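Local coordinates for protein putative surface-anchored fimbrial subunit (Corynebacterium diphtheriae, PDB 3HR6) that forms the shaft of the pilus as its major pilin, a rod of tandem Ig-like modules that binds calcium and probably serves in cell adhesion, at residues V9-G14 and K82-G87; D35-T40 and V101-N106; F117-P122 and V135-K140. One frame throughout, in Å; residues are numbered along the deposited sequence.

Contact 1: V9-G14 and K82-G87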
ATOM      1  N   VAL A   9     -22.991   8.902 -19.557  1.00  8.39           N
ATOM      2  CA  VAL A   9     -22.499   7.637 -19.025  1.00  7.57           C
ATOM      3  C   VAL A   9     -22.695   7.617 -17.512  1.00  8.52           C
ATOM      4  O   VAL A   9     -22.109   8.414 -16.794  1.00  8.22           O
ATOM      5  CB  VAL A   9     -20.995   7.403 -19.331  1.00  8.28           C
ATOM      6  CG1 VAL A   9     -20.578   6.037 -18.845  1.00  7.16           C
ATOM      7  CG2 VAL A   9     -20.696   7.554 -20.818  1.00  7.97           C
ATOM      8  N   HIS A  10     -23.458   6.629 -17.048  1.00  9.37           N
ATOM      9  CA  HIS A  10     -23.637   6.362 -15.628  1.00 10.75           C
ATOM     10  C   HIS A  10     -22.888   5.091 -15.232  1.00 10.63           C
ATOM     11  O   HIS A  10     -23.214   3.997 -15.681  1.00 11.38           O
ATOM     12  CB  HIS A  10     -25.128   6.197 -15.332  1.00 10.54           C
ATOM     13  CG  HIS A  10     -25.980   7.329 -15.800  1.00 11.61           C
ATOM     14  ND1 HIS A  10     -26.070   8.525 -15.118  1.00 12.22           N
ATOM     15  CD2 HIS A  10     -26.759   7.464 -16.897  1.00 10.68           C
ATOM     16  CE1 HIS A  10     -26.896   9.330 -15.760  1.00 12.05           C
ATOM     17  NE2 HIS A  10     -27.325   8.713 -16.844  1.00 12.07           N
ATOM     18  N   ALA A  11     -21.918   5.219 -14.340  1.00 10.48           N
ATOM     19  CA  ALA A  11     -21.072   4.127 -13.971  1.00 11.26           C
ATOM     20  C   ALA A  11     -21.691   3.414 -12.798  1.00 11.58           C
ATOM     21  O   ALA A  11     -21.719   3.942 -11.700  1.00 13.73           O
ATOM     22  CB  ALA A  11     -19.690   4.664 -13.598  1.00 11.29           C
ATOM     23  N   LEU A  12     -22.225   2.223 -13.040  1.00 11.99           N
ATOM     24  CA  LEU A  12     -22.911   1.453 -12.005  1.00 12.30           C
ATOM     25  C   LEU A  12     -21.993   0.432 -11.364  1.00 12.40           C
ATOM     26  O   LEU A  12     -21.264  -0.292 -12.068  1.00 11.88           O
ATOM     27  CB  LEU A  12     -24.086   0.720 -12.648  1.00 11.59           C
ATOM     28  CG  LEU A  12     -25.369   1.534 -12.701  1.00 16.62           C
ATOM     29  CD1 LEU A  12     -25.193   2.998 -13.068  1.00 17.77           C
ATOM     30  CD2 LEU A  12     -26.433   0.801 -13.523  1.00 10.82           C
ATOM     31  N   MET A  13     -22.024   0.349 -10.041  1.00 11.58           N
ATOM     32  CA  MET A  13     -21.299  -0.691  -9.317  0.50 11.89           C
ATOM     33  C   MET A  13     -22.201  -1.905  -9.113  1.00 12.43           C
ATOM     34  O   MET A  13     -23.222  -1.813  -8.414  1.00 13.26           O
ATOM     35  CB  MET A  13     -20.833  -0.152  -7.956  0.50 12.49           C
ATOM     36  CG  MET A  13     -20.232  -1.217  -7.068  0.50 12.68           C
ATOM     37  SD  MET A  13     -19.463  -0.575  -5.591  0.50 14.90           S
ATOM     38  CE  MET A  13     -20.876   0.236  -4.805  0.50 14.06           C
ATOM     39  N   GLY A  14     -21.830  -3.048  -9.681  1.00 12.52           N
ATOM     40  CA  GLY A  14     -22.615  -4.274  -9.487  1.00 13.96           C
ATOM     41  C   GLY A  14     -22.379  -5.254 -10.607  1.00 14.77           C
ATOM     42  O   GLY A  14     -21.571  -4.987 -11.505  1.00 14.01           O
ATOM     43  N   LYS A  82     -13.558  11.978 -19.556  1.00 16.24           N
ATOM     44  CA  LYS A  82     -13.922  12.603 -18.288  1.00 16.49           C
ATOM     45  C   LYS A  82     -14.362  11.615 -17.226  1.00 15.47           C
ATOM     46  O   LYS A  82     -14.626  10.447 -17.493  1.00 14.90           O
ATOM     47  CB  LYS A  82     -15.004  13.660 -18.470  1.00 17.25           C
ATOM     48  CG  LYS A  82     -16.278  13.160 -19.023  1.00 19.65           C
ATOM     49  CD  LYS A  82     -17.280  14.317 -19.307  1.00 22.32           C
ATOM     50  CE  LYS A  82     -16.881  15.159 -20.500  1.00 23.94           C
ATOM     51  NZ  LYS A  82     -17.823  16.288 -20.770  1.00 24.38           N
ATOM     52  N   LYS A  83     -14.481  12.140 -16.020  1.00 15.50           N
ATOM     53  CA  LYS A  83     -14.875  11.359 -14.866  1.00 15.59           C
ATOM     54  C   LYS A  83     -16.342  11.631 -14.518  1.00 14.26           C
ATOM     55  O   LYS A  83     -16.879  12.717 -14.746  1.00 14.66           O
ATOM     56  CB  LYS A  83     -13.979  11.704 -13.681  1.00 16.02           C
ATOM     57  CG  LYS A  83     -12.618  11.075 -13.773  1.00 17.65           C
ATOM     58  CD  LYS A  83     -11.723  11.564 -12.640  1.00 21.49           C
ATOM     59  CE  LYS A  83     -10.385  10.898 -12.666  1.00 22.69           C
ATOM     60  NZ  LYS A  83      -9.615  11.407 -13.826  1.00 26.43           N
ATOM     61  N   THR A  84     -17.007  10.618 -13.998  1.00 13.99           N
ATOM     62  CA  THR A  84     -18.386  10.815 -13.567  1.00 13.82           C
ATOM     63  C   THR A  84     -18.407  11.765 -12.344  1.00 14.21           C
ATOM     64  O   THR A  84     -17.492  11.760 -11.484  1.00 13.24           O
ATOM     65  CB  THR A  84     -19.025   9.475 -13.209  1.00 13.92           C
ATOM     66  OG1 THR A  84     -18.194   8.781 -12.264  1.00 13.51           O
ATOM     67  CG2 THR A  84     -19.194   8.611 -14.489  1.00 12.91           C
ATOM     68  N   GLU A  85     -19.406  12.612 -12.319  1.00 16.02           N
ATOM     69  CA  GLU A  85     -19.681  13.477 -11.179  1.00 18.23           C
ATOM     70  C   GLU A  85     -21.187  13.559 -11.080  1.00 17.96           C
ATOM     71  O   GLU A  85     -21.881  13.645 -12.101  1.00 18.16           O
ATOM     72  CB  GLU A  85     -19.054  14.857 -11.378  1.00 19.08           C
ATOM     73  CG  GLU A  85     -19.133  15.771 -10.143  1.00 23.77           C
ATOM     74  CD  GLU A  85     -18.347  15.275  -8.905  1.00 29.95           C
ATOM     75  OE1 GLU A  85     -17.540  14.299  -8.968  1.00 33.81           O
ATOM     76  OE2 GLU A  85     -18.542  15.892  -7.839  1.00 33.63           O
ATOM     77  N   GLY A  86     -21.708  13.478  -9.858  1.00 18.90           N
ATOM     78  CA  GLY A  86     -23.160  13.385  -9.657  1.00 19.45           C
ATOM     79  C   GLY A  86     -23.765  12.174 -10.357  1.00 19.15           C
ATOM     80  O   GLY A  86     -24.924  12.228 -10.819  1.00 21.71           O
ATOM     81  N   GLY A  87     -22.960  11.122 -10.465  1.00 19.14           N
ATOM     82  CA  GLY A  87     -23.356   9.849 -11.033  1.00 18.91           C
ATOM     83  C   GLY A  87     -23.271   9.770 -12.548  1.00 17.46           C
ATOM     84  O   GLY A  87     -23.641   8.754 -13.118  1.00 18.75           O
TER
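His-10 turns the edge of its imidazole to the backbone of Gly-87, and ND1 donates to Gly-87 O over 3.2 Å; the N-H...O angle of 148° makes this a bent bond. The acceptor lies 17° out of the ring plane, while ND1 itself stands above the carbonyl plane, 47° out of it. The CA of His-10 approaches the same oxygen as a second donor, in a C-H...O contact of 3.5 Å to Gly-87 O. Beside this pair Thr-84 faces segment 9-14 with its methyl: CG2 lies 3.7 Å from Val-9 O and 4.1 Å from Ala-11 CB. Its hydroxyl OG1 is engaged with Val-34 O and Met-37 N. The N of Gly-87 is bonded to Asp-35 OD1, which helps hold its loop. The contact thus fastens the loop that follows strand 76-83 to the break in strand 5-13, in the N-terminal domain. At the other ring nitrogen NE2 pairs with His-136 ND1, the strongest polar partner of the imidazole. The two bonds together fix the ring's rotation, and the ring also stacks on Tyr-138. If the imidazole is neutral with its proton on ND1, NE2 would be left as acceptor for His-136 ND1.

Contact 2: D35-T40 and V101-N106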
ATOM      1  N   ASP A  35     -19.121   7.981  -8.520  1.00 13.18           N
ATOM      2  CA  ASP A  35     -18.381   9.126  -9.027  1.00 13.89           C
ATOM      3  C   ASP A  35     -16.904   8.815  -9.193  1.00 14.21           C
ATOM      4  O   ASP A  35     -16.403   7.847  -8.653  1.00 14.54           O
ATOM      5  CB  ASP A  35     -18.623  10.341  -8.124  1.00 15.34           C
ATOM      6  CG  ASP A  35     -20.004  10.910  -8.305  1.00 17.49           C
ATOM      7  OD1 ASP A  35     -20.597  10.779  -9.401  1.00 19.79           O
ATOM      8  OD2 ASP A  35     -20.509  11.517  -7.356  1.00 28.22           O
ATOM      9  N   GLY A  36     -16.244   9.628 -10.022  1.00 13.51           N
ATOM     10  CA  GLY A  36     -14.819   9.516 -10.246  1.00 12.91           C
ATOM     11  C   GLY A  36     -14.434   8.407 -11.193  1.00 13.47           C
ATOM     12  O   GLY A  36     -13.275   8.038 -11.264  1.00 13.34           O
ATOM     13  N   MET A  37     -15.423   7.839 -11.899  1.00 12.48           N
ATOM     14  CA  MET A  37     -15.138   6.773 -12.847  1.00 12.55           C
ATOM     15  C   MET A  37     -14.808   7.431 -14.170  1.00 11.94           C
ATOM     16  O   MET A  37     -15.533   8.309 -14.623  1.00 12.01           O
ATOM     17  CB  MET A  37     -16.313   5.805 -12.949  1.00 12.54           C
ATOM     18  CG  MET A  37     -16.604   5.083 -11.651  1.00 14.13           C
ATOM     19  SD  MET A  37     -15.342   3.887 -11.229  1.00 14.92           S
ATOM     20  CE  MET A  37     -14.397   4.711  -9.926  1.00 12.71           C
ATOM     21  N   SER A  38     -13.714   6.984 -14.787  1.00 12.04           N
ATOM     22  CA  SER A  38     -13.119   7.675 -15.917  1.00 12.40           C
ATOM     23  C   SER A  38     -13.460   6.957 -17.207  1.00 12.15           C
ATOM     24  O   SER A  38     -13.263   5.754 -17.328  1.00 12.53           O
ATOM     25  CB  SER A  38     -11.599   7.736 -15.736  1.00 11.99           C
ATOM     26  OG  SER A  38     -11.014   8.299 -16.898  1.00 11.72           O
ATOM     27  N   PHE A  39     -13.985   7.711 -18.169  1.00 12.02           N
ATOM     28  CA  PHE A  39     -14.381   7.193 -19.436  1.00 11.55           C
ATOM     29  C   PHE A  39     -13.820   8.022 -20.551  1.00 11.33           C
ATOM     30  O   PHE A  39     -13.792   9.240 -20.463  1.00 11.44           O
ATOM     31  CB  PHE A  39     -15.896   7.210 -19.558  1.00 11.56           C
ATOM     32  CG  PHE A  39     -16.573   6.255 -18.643  1.00  9.97           C
ATOM     33  CD1 PHE A  39     -16.869   4.954 -19.052  1.00  8.76           C
ATOM     34  CD2 PHE A  39     -16.942   6.658 -17.381  1.00  9.82           C
ATOM     35  CE1 PHE A  39     -17.486   4.064 -18.187  1.00 10.33           C
ATOM     36  CE2 PHE A  39     -17.555   5.796 -16.527  1.00 10.26           C
ATOM     37  CZ  PHE A  39     -17.838   4.482 -16.929  1.00  8.91           C
ATOM     38  N   THR A  40     -13.412   7.342 -21.611  1.00 11.18           N
ATOM     39  CA  THR A  40     -13.098   8.001 -22.856  1.00 11.34           C
ATOM     40  C   THR A  40     -14.188   7.662 -23.892  1.00 11.41           C
ATOM     41  O   THR A  40     -14.584   6.494 -24.065  1.00 11.07           O
ATOM     42  CB  THR A  40     -11.700   7.608 -23.342  1.00 11.35           C
ATOM     43  OG1 THR A  40     -10.745   7.973 -22.340  1.00 12.43           O
ATOM     44  CG2 THR A  40     -11.348   8.308 -24.648  1.00 11.55           C
ATOM     45  N   VAL A 101     -17.592   3.763 -25.978  1.00 11.56           N
ATOM     46  CA  VAL A 101     -17.328   4.259 -24.642  1.00 11.32           C
ATOM     47  C   VAL A 101     -16.353   3.304 -23.966  1.00 10.51           C
ATOM     48  O   VAL A 101     -16.631   2.104 -23.847  1.00 11.57           O
ATOM     49  CB  VAL A 101     -18.644   4.370 -23.800  1.00 10.89           C
ATOM     50  CG1 VAL A 101     -18.343   4.644 -22.328  1.00 12.11           C
ATOM     51  CG2 VAL A 101     -19.571   5.440 -24.390  1.00 10.86           C
ATOM     52  N   VAL A 102     -15.227   3.832 -23.517  1.00 10.28           N
ATOM     53  CA  VAL A 102     -14.184   3.009 -22.898  1.00 11.01           C
ATOM     54  C   VAL A 102     -13.968   3.469 -21.465  1.00 10.72           C
ATOM     55  O   VAL A 102     -13.476   4.558 -21.232  1.00 12.11           O
ATOM     56  CB  VAL A 102     -12.845   3.067 -23.673  1.00 11.03           C
ATOM     57  CG1 VAL A 102     -11.756   2.244 -22.956  1.00 12.45           C
ATOM     58  CG2 VAL A 102     -13.031   2.553 -25.092  1.00 10.72           C
ATOM     59  N   GLN A 103     -14.319   2.649 -20.489  1.00 11.35           N
ATOM     60  CA  GLN A 103     -13.903   2.954 -19.120  1.00 11.37           C
ATOM     61  C   GLN A 103     -12.396   2.764 -18.989  1.00 12.39           C
ATOM     62  O   GLN A 103     -11.841   1.792 -19.494  1.00 13.04           O
ATOM     63  CB  GLN A 103     -14.583   2.093 -18.063  1.00 11.53           C
ATOM     64  CG  GLN A 103     -14.325   2.663 -16.672  1.00 12.55           C
ATOM     65  CD  GLN A 103     -15.136   2.025 -15.557  1.00 13.11           C
ATOM     66  OE1 GLN A 103     -15.948   1.107 -15.772  1.00 14.53           O
ATOM     67  NE2 GLN A 103     -14.931   2.528 -14.334  1.00 13.04           N
ATOM     68  N   GLU A 104     -11.766   3.682 -18.274  1.00 12.37           N
ATOM     69  CA  GLU A 104     -10.316   3.724 -18.151  1.00 12.23           C
ATOM     70  C   GLU A 104      -9.900   3.286 -16.755  1.00 12.60           C
ATOM     71  O   GLU A 104     -10.701   3.201 -15.836  1.00 12.35           O
ATOM     72  CB  GLU A 104      -9.842   5.130 -18.381  1.00 11.18           C
ATOM     73  CG  GLU A 104     -10.223   5.706 -19.754  1.00 13.54           C
ATOM     74  CD  GLU A 104      -9.383   5.186 -20.911  1.00 17.09           C
ATOM     75  OE1 GLU A 104      -8.728   4.136 -20.795  1.00 16.37           O
ATOM     76  OE2 GLU A 104      -9.399   5.847 -21.965  1.00 17.95           O
ATOM     77  N   LEU A 105      -8.604   3.075 -16.612  1.00 13.07           N
ATOM     78  CA  LEU A 105      -8.003   2.591 -15.384  1.00 14.19           C
ATOM     79  C   LEU A 105      -7.510   3.713 -14.468  1.00 14.56           C
ATOM     80  O   LEU A 105      -6.880   3.441 -13.438  1.00 16.33           O
ATOM     81  CB  LEU A 105      -6.858   1.638 -15.756  1.00 14.23           C
ATOM     82  CG  LEU A 105      -7.276   0.286 -16.331  1.00 15.83           C
ATOM     83  CD1 LEU A 105      -6.000  -0.445 -16.822  1.00 18.00           C
ATOM     84  CD2 LEU A 105      -8.046  -0.558 -15.324  1.00 16.14           C
ATOM     85  N   ASN A 106      -7.786   4.973 -14.842  1.00 15.13           N
ATOM     86  CA  ASN A 106      -7.373   6.175 -14.111  1.00 14.75           C
ATOM     87  C   ASN A 106      -8.538   6.917 -13.369  1.00 14.01           C
ATOM     88  O   ASN A 106      -8.521   8.159 -13.177  1.00 14.50           O
ATOM     89  CB  ASN A 106      -6.647   7.128 -15.059  1.00 15.18           C
ATOM     90  CG  ASN A 106      -7.574   7.779 -16.059  1.00 14.65           C
ATOM     91  OD1 ASN A 106      -8.641   7.244 -16.340  1.00 13.94           O
ATOM     92  ND2 ASN A 106      -7.203   8.968 -16.566  1.00 15.92           N
TER
HETATM   93  O   HOH W   1     -12.525   4.271 -14.130  1.00 12.09           O
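Phe-39 and Gln-103 face each other as a non-hydrogen-bonded antiparallel pair, CA to CA 4.3 Å, and next to them Thr-40 and Val-102 form a hydrogen-bonded pair. The backbone bonds are nearly straight: Thr-40 N to Val-102 O and Val-102 N to Thr-40 O both measure 2.8 Å, and Glu-104 N reaches Ser-38 O at an N-H...O angle of 167°. This register joins strands 38-44 and 97-103 within the mixed sheet of the pilin's N-terminal domain, their short segments running at 147° to each other. Phe-39 makes the apolar part. Gln-103 CG lies over its ring, 4.1 Å from the centroid and offset toward the rim, in a CH-pi contact, with ring and amide planes 26° apart, and Val-101 CG1 approaches Phe-39 CD1 to 3.6 Å. The amide is polar: Gln-103 OE1 accepts from Ser-114 N, and NE2 donates to a water that also accepts from Ser-38 N and donates to Glu-104 O. NE2 packs closely on Met-37 SD as well, at 3.4 Å. Two hydroxyls add side-chain bonds: Ser-38 OG donates to Asn-106 OD1 at 2.7 Å, and Thr-40 OG1 to the anti lone pair of Glu-104 OE2 at 2.5 Å. Thr-40 OG1 also bonds Thr-81 OG1, and Asn-106 ND2 bonds Asp-291 O.

Contact 3: F117-P122 and V135-K140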
ATOM      1  N   PHE A 117     -17.896  -0.539 -25.098  1.00 12.26           N
ATOM      2  CA  PHE A 117     -19.183  -0.822 -25.679  1.00 11.81           C
ATOM      3  C   PHE A 117     -19.622   0.280 -26.629  1.00 11.71           C
ATOM      4  O   PHE A 117     -19.214   1.416 -26.513  1.00 11.57           O
ATOM      5  CB  PHE A 117     -20.233  -1.061 -24.582  1.00 11.57           C
ATOM      6  CG  PHE A 117     -20.543   0.155 -23.736  1.00 10.61           C
ATOM      7  CD1 PHE A 117     -21.628   0.969 -24.038  1.00 11.61           C
ATOM      8  CD2 PHE A 117     -19.780   0.455 -22.625  1.00 11.33           C
ATOM      9  CE1 PHE A 117     -21.919   2.083 -23.282  1.00 12.02           C
ATOM     10  CE2 PHE A 117     -20.050   1.570 -21.865  1.00 11.56           C
ATOM     11  CZ  PHE A 117     -21.147   2.362 -22.162  1.00 12.77           C
ATOM     12  N   LEU A 118     -20.458  -0.101 -27.580  1.00 11.71           N
ATOM     13  CA  LEU A 118     -20.925   0.796 -28.629  1.00 12.50           C
ATOM     14  C   LEU A 118     -22.204   1.503 -28.177  1.00 11.92           C
ATOM     15  O   LEU A 118     -23.029   0.925 -27.451  1.00 12.57           O
ATOM     16  CB  LEU A 118     -21.198   0.010 -29.908  1.00 11.85           C
ATOM     17  CG  LEU A 118     -20.017  -0.672 -30.615  1.00 14.08           C
ATOM     18  CD1 LEU A 118     -20.513  -1.689 -31.653  1.00 14.64           C
ATOM     19  CD2 LEU A 118     -19.109   0.378 -31.222  1.00 14.14           C
ATOM     20  N   VAL A 119     -22.336   2.763 -28.596  1.00 11.70           N
ATOM     21  CA  VAL A 119     -23.542   3.574 -28.369  1.00 11.19           C
ATOM     22  C   VAL A 119     -23.802   4.398 -29.620  1.00 10.85           C
ATOM     23  O   VAL A 119     -22.965   5.194 -30.015  1.00 10.01           O
ATOM     24  CB  VAL A 119     -23.382   4.588 -27.208  1.00 11.00           C
ATOM     25  CG1 VAL A 119     -24.694   5.216 -26.879  1.00 12.69           C
ATOM     26  CG2 VAL A 119     -22.801   3.913 -25.949  1.00 13.12           C
ATOM     27  N   ALA A 120     -24.967   4.218 -30.203  1.00 10.10           N
ATOM     28  CA  ALA A 120     -25.419   5.068 -31.297  1.00 10.70           C
ATOM     29  C   ALA A 120     -26.009   6.369 -30.728  1.00 11.31           C
ATOM     30  O   ALA A 120     -26.669   6.364 -29.686  1.00 11.22           O
ATOM     31  CB  ALA A 120     -26.456   4.334 -32.154  1.00 10.28           C
ATOM     32  N   ALA A 121     -25.789   7.485 -31.421  1.00 11.61           N
ATOM     33  CA  ALA A 121     -26.459   8.726 -31.057  1.00 11.85           C
ATOM     34  C   ALA A 121     -26.757   9.480 -32.334  1.00 12.25           C
ATOM     35  O   ALA A 121     -25.878   9.628 -33.176  1.00 13.55           O
ATOM     36  CB  ALA A 121     -25.610   9.556 -30.082  1.00 12.49           C
ATOM     37  N   PRO A 122     -28.014   9.911 -32.519  1.00 11.09           N
ATOM     38  CA  PRO A 122     -29.145   9.743 -31.622  1.00 10.79           C
ATOM     39  C   PRO A 122     -29.692   8.313 -31.670  1.00 10.91           C
ATOM     40  O   PRO A 122     -29.215   7.497 -32.451  1.00 11.75           O
ATOM     41  CB  PRO A 122     -30.159  10.747 -32.178  1.00 10.74           C
ATOM     42  CG  PRO A 122     -29.864  10.815 -33.605  1.00 10.19           C
ATOM     43  CD  PRO A 122     -28.399  10.622 -33.754  1.00 11.56           C
ATOM     44  N   VAL A 135     -28.845  10.531 -24.966  1.00 10.42           N
ATOM     45  CA  VAL A 135     -28.778   9.110 -24.690  1.00 10.30           C
ATOM     46  C   VAL A 135     -28.126   8.872 -23.327  1.00  9.92           C
ATOM     47  O   VAL A 135     -27.266   9.657 -22.896  1.00  9.04           O
ATOM     48  CB  VAL A 135     -28.032   8.388 -25.824  1.00 10.72           C
ATOM     49  CG1 VAL A 135     -27.764   6.908 -25.486  1.00 12.85           C
ATOM     50  CG2 VAL A 135     -28.859   8.529 -27.116  1.00  9.93           C
ATOM     51  N   HIS A 136     -28.586   7.817 -22.651  1.00  9.25           N
ATOM     52  CA  HIS A 136     -28.035   7.353 -21.358  1.00  9.36           C
ATOM     53  C   HIS A 136     -27.611   5.889 -21.433  1.00  8.61           C
ATOM     54  O   HIS A 136     -28.357   5.042 -21.973  1.00  8.29           O
ATOM     55  CB  HIS A 136     -29.097   7.499 -20.275  1.00  9.40           C
ATOM     56  CG  HIS A 136     -29.469   8.916 -20.004  1.00 11.53           C
ATOM     57  ND1 HIS A 136     -28.843   9.672 -19.039  1.00 12.33           N
ATOM     58  CD2 HIS A 136     -30.348   9.740 -20.618  1.00 12.45           C
ATOM     59  CE1 HIS A 136     -29.357  10.892 -19.040  1.00 13.46           C
ATOM     60  NE2 HIS A 136     -30.264  10.960 -19.992  1.00 12.88           N
ATOM     61  N   VAL A 137     -26.429   5.605 -20.883  1.00  8.49           N
ATOM     62  CA  VAL A 137     -25.877   4.256 -20.842  1.00  7.68           C
ATOM     63  C   VAL A 137     -25.343   3.992 -19.451  1.00  8.28           C
ATOM     64  O   VAL A 137     -25.020   4.916 -18.708  1.00  7.79           O
ATOM     65  CB  VAL A 137     -24.786   4.029 -21.894  1.00  8.61           C
ATOM     66  CG1 VAL A 137     -25.395   4.214 -23.278  1.00  7.41           C
ATOM     67  CG2 VAL A 137     -23.639   4.991 -21.684  1.00  6.94           C
ATOM     68  N   TYR A 138     -25.302   2.715 -19.108  1.00  8.76           N
ATOM     69  CA  TYR A 138     -25.193   2.269 -17.726  1.00  9.60           C
ATOM     70  C   TYR A 138     -24.203   1.086 -17.589  1.00 10.00           C
ATOM     71  O   TYR A 138     -24.563   0.013 -17.103  1.00 11.88           O
ATOM     72  CB  TYR A 138     -26.585   1.859 -17.222  1.00 10.15           C
ATOM     73  CG  TYR A 138     -27.583   2.984 -17.231  1.00  9.71           C
ATOM     74  CD1 TYR A 138     -27.739   3.819 -16.121  1.00 11.58           C
ATOM     75  CD2 TYR A 138     -28.351   3.236 -18.351  1.00  9.97           C
ATOM     76  CE1 TYR A 138     -28.648   4.871 -16.139  1.00 12.70           C
ATOM     77  CE2 TYR A 138     -29.243   4.291 -18.389  1.00 11.95           C
ATOM     78  CZ  TYR A 138     -29.383   5.105 -17.281  1.00 12.10           C
ATOM     79  OH  TYR A 138     -30.261   6.149 -17.319  1.00 14.99           O
ATOM     80  N   PRO A 139     -22.958   1.277 -18.011  1.00 10.63           N
ATOM     81  CA  PRO A 139     -21.937   0.235 -17.857  1.00 10.38           C
ATOM     82  C   PRO A 139     -21.707  -0.134 -16.373  1.00 11.13           C
ATOM     83  O   PRO A 139     -21.747   0.753 -15.515  1.00 12.54           O
ATOM     84  CB  PRO A 139     -20.706   0.893 -18.463  1.00 11.04           C
ATOM     85  CG  PRO A 139     -20.922   2.349 -18.189  1.00  9.89           C
ATOM     86  CD  PRO A 139     -22.369   2.539 -18.502  1.00  9.82           C
ATOM     87  N   LYS A 140     -21.531  -1.428 -16.095  1.00 10.90           N
ATOM     88  CA  LYS A 140     -21.278  -1.938 -14.753  1.00 10.55           C
ATOM     89  C   LYS A 140     -19.799  -2.177 -14.536  1.00 11.45           C
ATOM     90  O   LYS A 140     -19.094  -2.651 -15.417  1.00 12.54           O
ATOM     91  CB  LYS A 140     -22.003  -3.276 -14.525  1.00 11.13           C
ATOM     92  CG  LYS A 140     -23.440  -3.170 -14.075  1.00 13.92           C
ATOM     93  CD  LYS A 140     -24.361  -2.354 -14.961  1.00 16.96           C
ATOM     94  CE  LYS A 140     -25.172  -3.129 -16.010  1.00 20.57           C
ATOM     95  NZ  LYS A 140     -26.124  -2.189 -16.737  1.00 18.88           N
TER
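Phe-117 presses the far end of its ring between Val-137 and Pro-139. Val-137 CG2 sits at the ring edge, in its plane, 3.7 Å from Phe-117 CZ, whereas Pro-139 CB approaches obliquely, 3.5 Å from Phe-117 CE2; the phenyl and proline side chains cross at about a right angle. Further along, Val-119 and Val-137 reach toward each other tip to tip, Val-119 CG2 meeting Val-137 CG1 at 3.7 Å. Val-119 and Val-135 instead slide past each other in opposite directions, with 3.8 Å between Val-119 CG1 and Val-135 CG1. A longer touch is Val-135 CG2 against Ala-120 O at 4.0 Å. The side chains meet across the gap by apolar contact. The strands 117-124 and 131-143 follow each other as a beta hairpin in the pilin's N-terminal domain, but here they run nearly antiparallel and apart: the axes of 117-121 and 135-137 come no closer than 8.5 Å, at 167°, a spacing too wide for backbone pairing and bridged by side chains. Each strand is also held by a different neighbour. Val-101, Tyr-99 and Ala-97 of strand 97-103 pair through backbone bonds with Phe-117, Val-119 and Ala-121, while Val-135 bonds to Ser-6 and Ala-8 of strand 5-13. The torsion of Phe-117, with CG between the backbone N and the carbonyl carbon (chi1 66°), sets the direction in which the ring leaves its strand. On the other strand Val-135, Val-137 and Pro-139 point toward 117-122, whereas His-136 and Tyr-138 point away, where both meet the ring of His-10.

Overall arrangement
All three contacts lie on one side of the chain's centre, within the N-terminal domain. Contacts 2 and 3 lie between strands, contact 1 between a broken strand and a loop. Contacts 1 and 2 are buried and adjacent, their centres about 8 Å apart, and Met-37 O to Thr-84 N ties them directly. Contact 3 is partly buried, farther from the chain's centre, and joins contact 1 through His-10 N to Val-137 O and contact 2 through Val-101 N to Phe-117 O. Their chemistry differs accordingly: contact 2 is regular strand pairing reinforced by hydroxyl bonds, contact 1 combines one imidazole bond with the packing of a threonine methyl, and contact 3 is apolar packing across separated strands.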